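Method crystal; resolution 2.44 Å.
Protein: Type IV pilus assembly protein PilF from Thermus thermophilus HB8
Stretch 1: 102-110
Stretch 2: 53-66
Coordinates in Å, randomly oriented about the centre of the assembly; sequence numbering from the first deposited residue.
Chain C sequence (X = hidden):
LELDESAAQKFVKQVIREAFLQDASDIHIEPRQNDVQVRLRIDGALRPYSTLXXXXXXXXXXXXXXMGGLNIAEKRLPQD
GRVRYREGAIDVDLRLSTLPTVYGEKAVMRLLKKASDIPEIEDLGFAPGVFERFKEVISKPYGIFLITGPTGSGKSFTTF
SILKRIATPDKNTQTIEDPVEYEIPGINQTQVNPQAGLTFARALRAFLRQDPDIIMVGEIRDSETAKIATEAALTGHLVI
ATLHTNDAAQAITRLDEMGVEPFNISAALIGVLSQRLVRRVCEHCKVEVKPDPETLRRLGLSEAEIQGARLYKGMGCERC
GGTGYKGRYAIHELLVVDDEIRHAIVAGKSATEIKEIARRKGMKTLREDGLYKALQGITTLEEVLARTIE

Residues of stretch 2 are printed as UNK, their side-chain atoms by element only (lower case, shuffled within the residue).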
ATOM      1  N   VAL C 102     -33.481  21.011 -10.205  1.00 39.38           N
ATOM      2  CA  VAL C 102     -33.389  22.128 -11.128  1.00 46.93           C
ATOM      3  C   VAL C 102     -33.942  23.411 -10.528  1.00 45.15           C
ATOM      4  O   VAL C 102     -33.506  24.500 -10.901  1.00 47.03           O
ATOM      5  CB  VAL C 102     -34.107  21.736 -12.436  1.00 43.46           C
ATOM      6  CG1 VAL C 102     -34.650  22.956 -13.168  1.00 48.83           C
ATOM      7  CG2 VAL C 102     -33.146  20.905 -13.314  1.00 37.13           C
ATOM      8  N   TYR C 103     -34.862  23.312  -9.570  1.00 50.52           N
ATOM      9  CA  TYR C 103     -35.543  24.476  -9.025  1.00 47.82           C
ATOM     10  C   TYR C 103     -35.121  24.813  -7.601  1.00 45.98           C
ATOM     11  O   TYR C 103     -35.711  25.714  -6.989  1.00 52.00           O
ATOM     12  CB  TYR C 103     -37.052  24.256  -9.091  1.00 47.72           C
ATOM     13  CG  TYR C 103     -37.583  24.172 -10.504  1.00 53.31           C
ATOM     14  CD1 TYR C 103     -37.271  25.149 -11.448  1.00 56.28           C
ATOM     15  CD2 TYR C 103     -38.393  23.116 -10.900  1.00 51.23           C
ATOM     16  CE1 TYR C 103     -37.759  25.084 -12.740  1.00 53.00           C
ATOM     17  CE2 TYR C 103     -38.885  23.036 -12.191  1.00 52.82           C
ATOM     18  CZ  TYR C 103     -38.570  24.025 -13.106  1.00 57.63           C
ATOM     19  OH  TYR C 103     -39.066  23.942 -14.385  1.00 56.43           O
ATOM     20  N   GLY C 104     -34.107  24.135  -7.064  1.00 43.95           N
ATOM     21  CA  GLY C 104     -33.670  24.306  -5.698  1.00 42.57           C
ATOM     22  C   GLY C 104     -33.609  22.965  -5.011  1.00 44.05           C
ATOM     23  O   GLY C 104     -33.566  21.917  -5.659  1.00 47.23           O
ATOM     24  N   GLU C 105     -33.620  22.979  -3.685  1.00 45.39           N
ATOM     25  CA  GLU C 105     -33.488  21.750  -2.913  1.00 44.50           C
ATOM     26  C   GLU C 105     -34.853  21.183  -2.551  1.00 42.14           C
ATOM     27  O   GLU C 105     -35.725  21.896  -2.042  1.00 37.39           O
ATOM     28  CB  GLU C 105     -32.671  21.986  -1.649  1.00 44.91           C
ATOM     29  CG  GLU C 105     -31.251  22.392  -1.953  1.00 46.58           C
ATOM     30  CD  GLU C 105     -30.437  22.551  -0.699  1.00 52.64           C
ATOM     31  OE1 GLU C 105     -30.455  23.665  -0.127  1.00 55.70           O
ATOM     32  OE2 GLU C 105     -29.811  21.550  -0.275  1.00 47.58           O
ATOM     33  N   LYS C 106     -35.030  19.896  -2.817  1.00 40.83           N
ATOM     34  CA  LYS C 106     -36.222  19.176  -2.422  1.00 40.24           C
ATOM     35  C   LYS C 106     -35.925  18.456  -1.124  1.00 42.09           C
ATOM     36  O   LYS C 106     -34.845  17.890  -0.950  1.00 42.92           O
ATOM     37  CB  LYS C 106     -36.662  18.176  -3.493  1.00 36.08           C
ATOM     38  CG  LYS C 106     -37.736  17.240  -2.989  1.00 38.09           C
ATOM     39  CD  LYS C 106     -38.305  16.315  -4.044  1.00 35.99           C
ATOM     40  CE  LYS C 106     -39.416  15.476  -3.413  1.00 36.71           C
ATOM     41  NZ  LYS C 106     -40.116  14.584  -4.343  1.00 33.98           N
ATOM     42  N   ALA C 107     -36.861  18.504  -0.194  1.00 41.54           N
ATOM     43  CA  ALA C 107     -36.679  17.833   1.079  1.00 40.33           C
ATOM     44  C   ALA C 107     -37.747  16.761   1.211  1.00 42.36           C
ATOM     45  O   ALA C 107     -38.924  17.019   0.940  1.00 39.41           O
ATOM     46  CB  ALA C 107     -36.745  18.830   2.230  1.00 40.69           C
ATOM     47  N   VAL C 108     -37.340  15.550   1.582  1.00 42.04           N
ATOM     48  CA  VAL C 108     -38.282  14.487   1.907  1.00 40.20           C
ATOM     49  C   VAL C 108     -38.080  14.137   3.371  1.00 42.72           C
ATOM     50  O   VAL C 108     -36.940  13.983   3.831  1.00 42.04           O
ATOM     51  CB  VAL C 108     -38.114  13.244   1.008  1.00 38.53           C
ATOM     52  CG1 VAL C 108     -38.999  12.107   1.513  1.00 37.09           C
ATOM     53  CG2 VAL C 108     -38.483  13.556  -0.446  1.00 32.03           C
ATOM     54  N   MET C 109     -39.178  14.047   4.110  1.00 39.71           N
ATOM     55  CA  MET C 109     -39.133  13.594   5.491  1.00 38.55           C
ATOM     56  C   MET C 109     -40.032  12.372   5.627  1.00 41.09           C
ATOM     57  O   MET C 109     -41.259  12.487   5.525  1.00 38.05           O
ATOM     58  CB  MET C 109     -39.550  14.716   6.437  1.00 38.30           C
ATOM     59  CG  MET C 109     -38.437  15.714   6.712  1.00 42.47           C
ATOM     60  SD  MET C 109     -38.924  17.117   7.728  1.00 44.35           S
ATOM     61  CE  MET C 109     -40.339  17.740   6.813  1.00 38.71           C
ATOM     62  N   ARG C 110     -39.427  11.199   5.831  1.00 39.86           N
ATOM     63  CA  ARG C 110     -40.216  10.007   6.096  1.00 40.04           C
ATOM     64  C   ARG C 110     -40.515   9.923   7.581  1.00 40.11           C
ATOM     65  O   ARG C 110     -39.612  10.039   8.416  1.00 40.48           O
ATOM     66  CB  ARG C 110     -39.514   8.723   5.645  1.00 44.06           C
ATOM     67  CG  ARG C 110     -40.281   7.485   6.202  1.00 46.78           C
ATOM     68  CD  ARG C 110     -40.168   6.189   5.393  1.00 46.29           C
ATOM     69  NE  ARG C 110     -40.641   6.304   4.022  1.00 41.93           N
ATOM     70  CZ  ARG C 110     -40.024   5.713   3.005  1.00 46.38           C
ATOM     71  NH1 ARG C 110     -38.945   4.984   3.251  1.00 53.43           N
ATOM     72  NH2 ARG C 110     -40.462   5.842   1.757  1.00 40.42           N
ATOM     73  N   UNK C  53     -44.789  30.122  -2.077  1.00 53.88           N
ATOM     74  CA  UNK C  53     -44.082  30.900  -3.100  1.00 53.03           C
ATOM     75  C   UNK C  53     -42.598  30.581  -3.077  1.00 52.36           C
ATOM     76  O   UNK C  53     -42.015  30.351  -2.014  1.00 58.60           O
ATOM     77  c   UNK C  53     -44.360  32.353  -2.699  1.00 49.07           C
ATOM     78  c   UNK C  53     -45.361  30.980  -1.032  1.00 47.26           C
ATOM     79  c   UNK C  53     -44.663  32.278  -1.253  1.00 50.92           C
ATOM     80  N   UNK C  54     -41.990  30.565  -4.265  1.00 52.34           N
ATOM     81  CA  UNK C  54     -40.620  30.083  -4.404  1.00 50.09           C
ATOM     82  C   UNK C  54     -39.621  30.855  -3.551  1.00 52.90           C
ATOM     83  O   UNK C  54     -38.564  30.310  -3.214  1.00 55.39           O
ATOM     84  c   UNK C  54     -38.982  29.275  -6.170  1.00 61.33           C
ATOM     85  c   UNK C  54     -39.108  28.609  -7.526  1.00 63.42           C
ATOM     86  n   UNK C  54     -37.574  28.294  -9.417  1.00 61.39           N
ATOM     87  c   UNK C  54     -40.204  30.124  -5.873  1.00 59.31           C
ATOM     88  c   UNK C  54     -37.764  28.047  -7.959  1.00 63.06           C
ATOM     89  N   UNK C  55     -39.919  32.100  -3.180  1.00 53.85           N
ATOM     90  CA  UNK C  55     -39.041  32.795  -2.249  1.00 54.55           C
ATOM     91  C   UNK C  55     -38.959  32.164  -0.868  1.00 52.63           C
ATOM     92  O   UNK C  55     -37.965  32.364  -0.163  1.00 55.43           O
ATOM     93  N   UNK C  56     -39.975  31.395  -0.469  1.00 52.88           N
ATOM     94  CA  UNK C  56     -39.988  30.774   0.850  1.00 47.09           C
ATOM     95  C   UNK C  56     -39.041  29.585   0.956  1.00 52.46           C
ATOM     96  O   UNK C  56     -38.749  29.152   2.078  1.00 49.77           O
ATOM     97  c   UNK C  56     -41.405  30.320   1.198  1.00 46.42           C
ATOM     98  N   UNK C  57     -38.541  29.079  -0.182  1.00 49.74           N
ATOM     99  CA  UNK C  57     -37.906  27.763  -0.226  1.00 47.78           C
ATOM    100  C   UNK C  57     -36.683  27.688   0.674  1.00 47.56           C
ATOM    101  O   UNK C  57     -36.571  26.779   1.500  1.00 52.82           O
ATOM    102  c   UNK C  57     -36.081  25.979  -3.170  1.00 49.05           C
ATOM    103  c   UNK C  57     -36.727  26.096  -1.802  1.00 48.50           C
ATOM    104  c   UNK C  57     -37.642  24.907  -1.547  1.00 46.69           C
ATOM    105  c   UNK C  57     -37.518  27.402  -1.661  1.00 54.85           C
ATOM    106  N   UNK C  58     -35.744  28.620   0.523  1.00 50.59           N
ATOM    107  CA  UNK C  58     -34.503  28.502   1.282  1.00 54.95           C
ATOM    108  C   UNK C  58     -34.755  28.603   2.788  1.00 56.28           C
ATOM    109  O   UNK C  58     -34.166  27.848   3.573  1.00 51.86           O
ATOM    110  c   UNK C  58     -33.498  29.544   0.800  1.00 57.70           C
ATOM    111  o   UNK C  58     -32.321  28.142  -0.753  1.00 68.48           O
ATOM    112  c   UNK C  58     -32.929  29.199  -0.569  1.00 67.52           C
ATOM    113  n   UNK C  58     -33.149  30.076  -1.544  1.00 74.92           N
ATOM    114  N   UNK C  59     -35.661  29.491   3.208  1.00 59.34           N
ATOM    115  CA  UNK C  59     -36.021  29.574   4.623  1.00 54.34           C
ATOM    116  C   UNK C  59     -36.567  28.245   5.137  1.00 52.50           C
ATOM    117  O   UNK C  59     -36.142  27.749   6.186  1.00 55.66           O
ATOM    118  c   UNK C  59     -37.049  30.680   4.837  1.00 58.24           C
ATOM    119  N   UNK C  60     -37.520  27.660   4.409  1.00 47.09           N
ATOM    120  CA  UNK C  60     -38.090  26.374   4.804  1.00 49.54           C
ATOM    121  C   UNK C  60     -37.006  25.301   4.850  1.00 53.23           C
ATOM    122  O   UNK C  60     -36.881  24.558   5.836  1.00 48.73           O
ATOM    123  c   UNK C  60     -40.487  26.743   4.233  1.00 53.26           C
ATOM    124  c   UNK C  60     -39.505  24.499   3.869  1.00 44.81           C
ATOM    125  c   UNK C  60     -39.238  25.995   3.849  1.00 49.60           C
ATOM    126  N   UNK C  61     -36.192  25.217   3.788  1.00 50.04           N
ATOM    127  CA  UNK C  61     -35.095  24.252   3.740  1.00 46.13           C
ATOM    128  C   UNK C  61     -34.095  24.507   4.860  1.00 46.27           C
ATOM    129  O   UNK C  61     -33.432  23.582   5.335  1.00 49.79           O
ATOM    130  c   UNK C  61     -34.437  24.291   2.342  1.00 46.50           C
ATOM    131  c   UNK C  61     -35.346  23.606   1.334  1.00 46.48           C
ATOM    132  c   UNK C  61     -33.060  23.616   2.311  1.00 42.24           C
ATOM    133  c   UNK C  61     -35.294  22.108   1.416  1.00 44.02           C
ATOM    134  N   UNK C  62     -33.971  25.752   5.309  1.00 51.30           N
ATOM    135  CA  UNK C  62     -33.039  26.032   6.394  1.00 52.88           C
ATOM    136  C   UNK C  62     -33.553  25.468   7.711  1.00 51.01           C
ATOM    137  O   UNK C  62     -32.804  24.828   8.457  1.00 47.96           O
ATOM    138  c   UNK C  62     -32.794  27.534   6.500  1.00 57.12           C
ATOM    139  o   UNK C  62     -31.506  27.789   7.039  1.00 68.26           O
ATOM    140  N   UNK C  63     -34.837  25.690   8.010  1.00 53.49           N
ATOM    141  CA  UNK C  63     -35.423  25.149   9.237  1.00 54.34           C
ATOM    142  C   UNK C  63     -35.291  23.637   9.257  1.00 51.92           C
ATOM    143  O   UNK C  63     -34.909  23.029  10.266  1.00 52.93           O
ATOM    144  c   UNK C  63     -37.502  24.953  10.591  1.00 47.46           C
ATOM    145  c   UNK C  63     -37.006  27.079   9.416  1.00 59.31           C
ATOM    146  c   UNK C  63     -36.896  25.571   9.365  1.00 53.11           C
ATOM    147  N   UNK C  64     -35.601  23.014   8.128  1.00 49.53           N
ATOM    148  CA  UNK C  64     -35.569  21.566   8.025  1.00 51.03           C
ATOM    149  C   UNK C  64     -34.134  21.047   8.132  1.00 50.72           C
ATOM    150  O   UNK C  64     -33.874  20.015   8.768  1.00 42.33           O
ATOM    151  c   UNK C  64     -35.990  19.763   6.380  1.00 44.55           C
ATOM    152  c   UNK C  64     -37.739  21.410   6.842  1.00 46.38           C
ATOM    153  c   UNK C  64     -36.259  21.169   6.712  1.00 46.96           C
ATOM    154  N   UNK C  65     -33.176  21.773   7.540  1.00 50.90           N
ATOM    155  CA  UNK C  65     -31.775  21.364   7.611  1.00 46.23           C
ATOM    156  C   UNK C  65     -31.250  21.463   9.031  1.00 48.97           C
ATOM    157  O   UNK C  65     -30.584  20.540   9.517  1.00 52.00           O
ATOM    158  n   UNK C  65     -28.527  22.550   2.384  1.00 50.98           N
ATOM    159  c   UNK C  65     -30.669  21.583   5.330  1.00 46.82           C
ATOM    160  c   UNK C  65     -29.727  22.012   3.076  1.00 48.33           C
ATOM    161  c   UNK C  65     -30.910  22.208   6.674  1.00 48.96           C
ATOM    162  c   UNK C  65     -29.688  22.390   4.536  1.00 50.49           C
ATOM    163  N   UNK C  66     -31.531  22.579   9.714  1.00 50.82           N
ATOM    164  CA  UNK C  66     -31.065  22.732  11.088  1.00 50.89           C
ATOM    165  C   UNK C  66     -31.678  21.661  11.975  1.00 48.03           C
ATOM    166  O   UNK C  66     -31.012  21.121  12.865  1.00 49.18           O
ATOM    167  c   UNK C  66     -30.346  25.133  11.087  1.00 48.34           C
ATOM    168  c   UNK C  66     -31.371  24.145  11.615  1.00 51.34           C
ATOM    169  c   UNK C  66     -31.310  24.171  13.130  1.00 44.06           C
ATOM    170  c   UNK C  66     -30.858  26.531  11.081  1.00 60.33           C
TER

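Position 53 has three side-chain carbons that close a ring onto the backbone N. It is Pro53, out of reach of the strand.

Position 54 has four carbons in a row ending in nitrogen. The carbon before the nitrogen lies near the backbone of Tyr103. This is Lys54: its CE is 3.3 Å from Tyr103 O, and its NZ is 3.8 Å from Tyr103 CD1, oblique to the ring.

Position 55 has no side-chain atoms. It is Gly55, exposed and free of contacts with the strand.

Position 56 has one carbon and touches nothing on stretch 1. It is Ala56.

Position 57 has four carbons, forked at the second, and meets residues 103 to 105. It is Leu57. Its CD2 is 3.9 Å from Gly104 CA, and its CD1 is 3.6 Å from Glu105 O. An ideal CB on residue 104 would lie 2.4 Å from Leu57 CD2, a clash, and the backbone angles of Gly104 by themselves call for glycine.

Position 58 has two carbons, the second carrying one oxygen and one nitrogen. It is Asn58, exposed and beyond contact distance.

Position 59 has one carbon. It is Ala59, out of reach.

Position 60 has one carbon carrying two more. It is Val60, buried but not against this strand.

Position 61 has four carbons, forked at the first, with one arm two carbons long. The long arm reaches the strand. This is Ile61, with CD1 3.5 Å from Glu105 O and 3.7 Å from Ala107 CB.

Position 62 has one carbon, then one oxygen. It is Ser62, pointing away.

Position 63 has one carbon carrying two. It is Val63, out of reach.

Position 64 has the same fork but points toward the strand. It is Val64. Its CG1 is 4.3 Å from Ala107 CB and 4.2 Å from Met109 SD.

Position 65 has four carbons in a row ending in nitrogen, which approaches the Glu105 carboxylate. It is Lys65. NZ donates to Glu105 OE2 at 3.1 Å, within a salt bridge, and weakly to Glu105 OE1 at 3.4 Å.

Position 66 has four carbons, forked at the first, one arm two carbons long. It is Ile66, exposed and out of reach.

The helix and strand axes cross at 44°, approaching to 9.1 Å. Glu105, Ala107 and Met109 point toward the helix, while Lys106 and Val108 point away, as strand alternation requires. Leu57, Ile61 and Val64 face back. Small Ala107 sits beside Ile61, where the CA atoms come within 7.1 Å. The salt bridge adds a charged link to this apolar packing.

Stretch 2, residues 53-66: PKGALNAVISVVKI
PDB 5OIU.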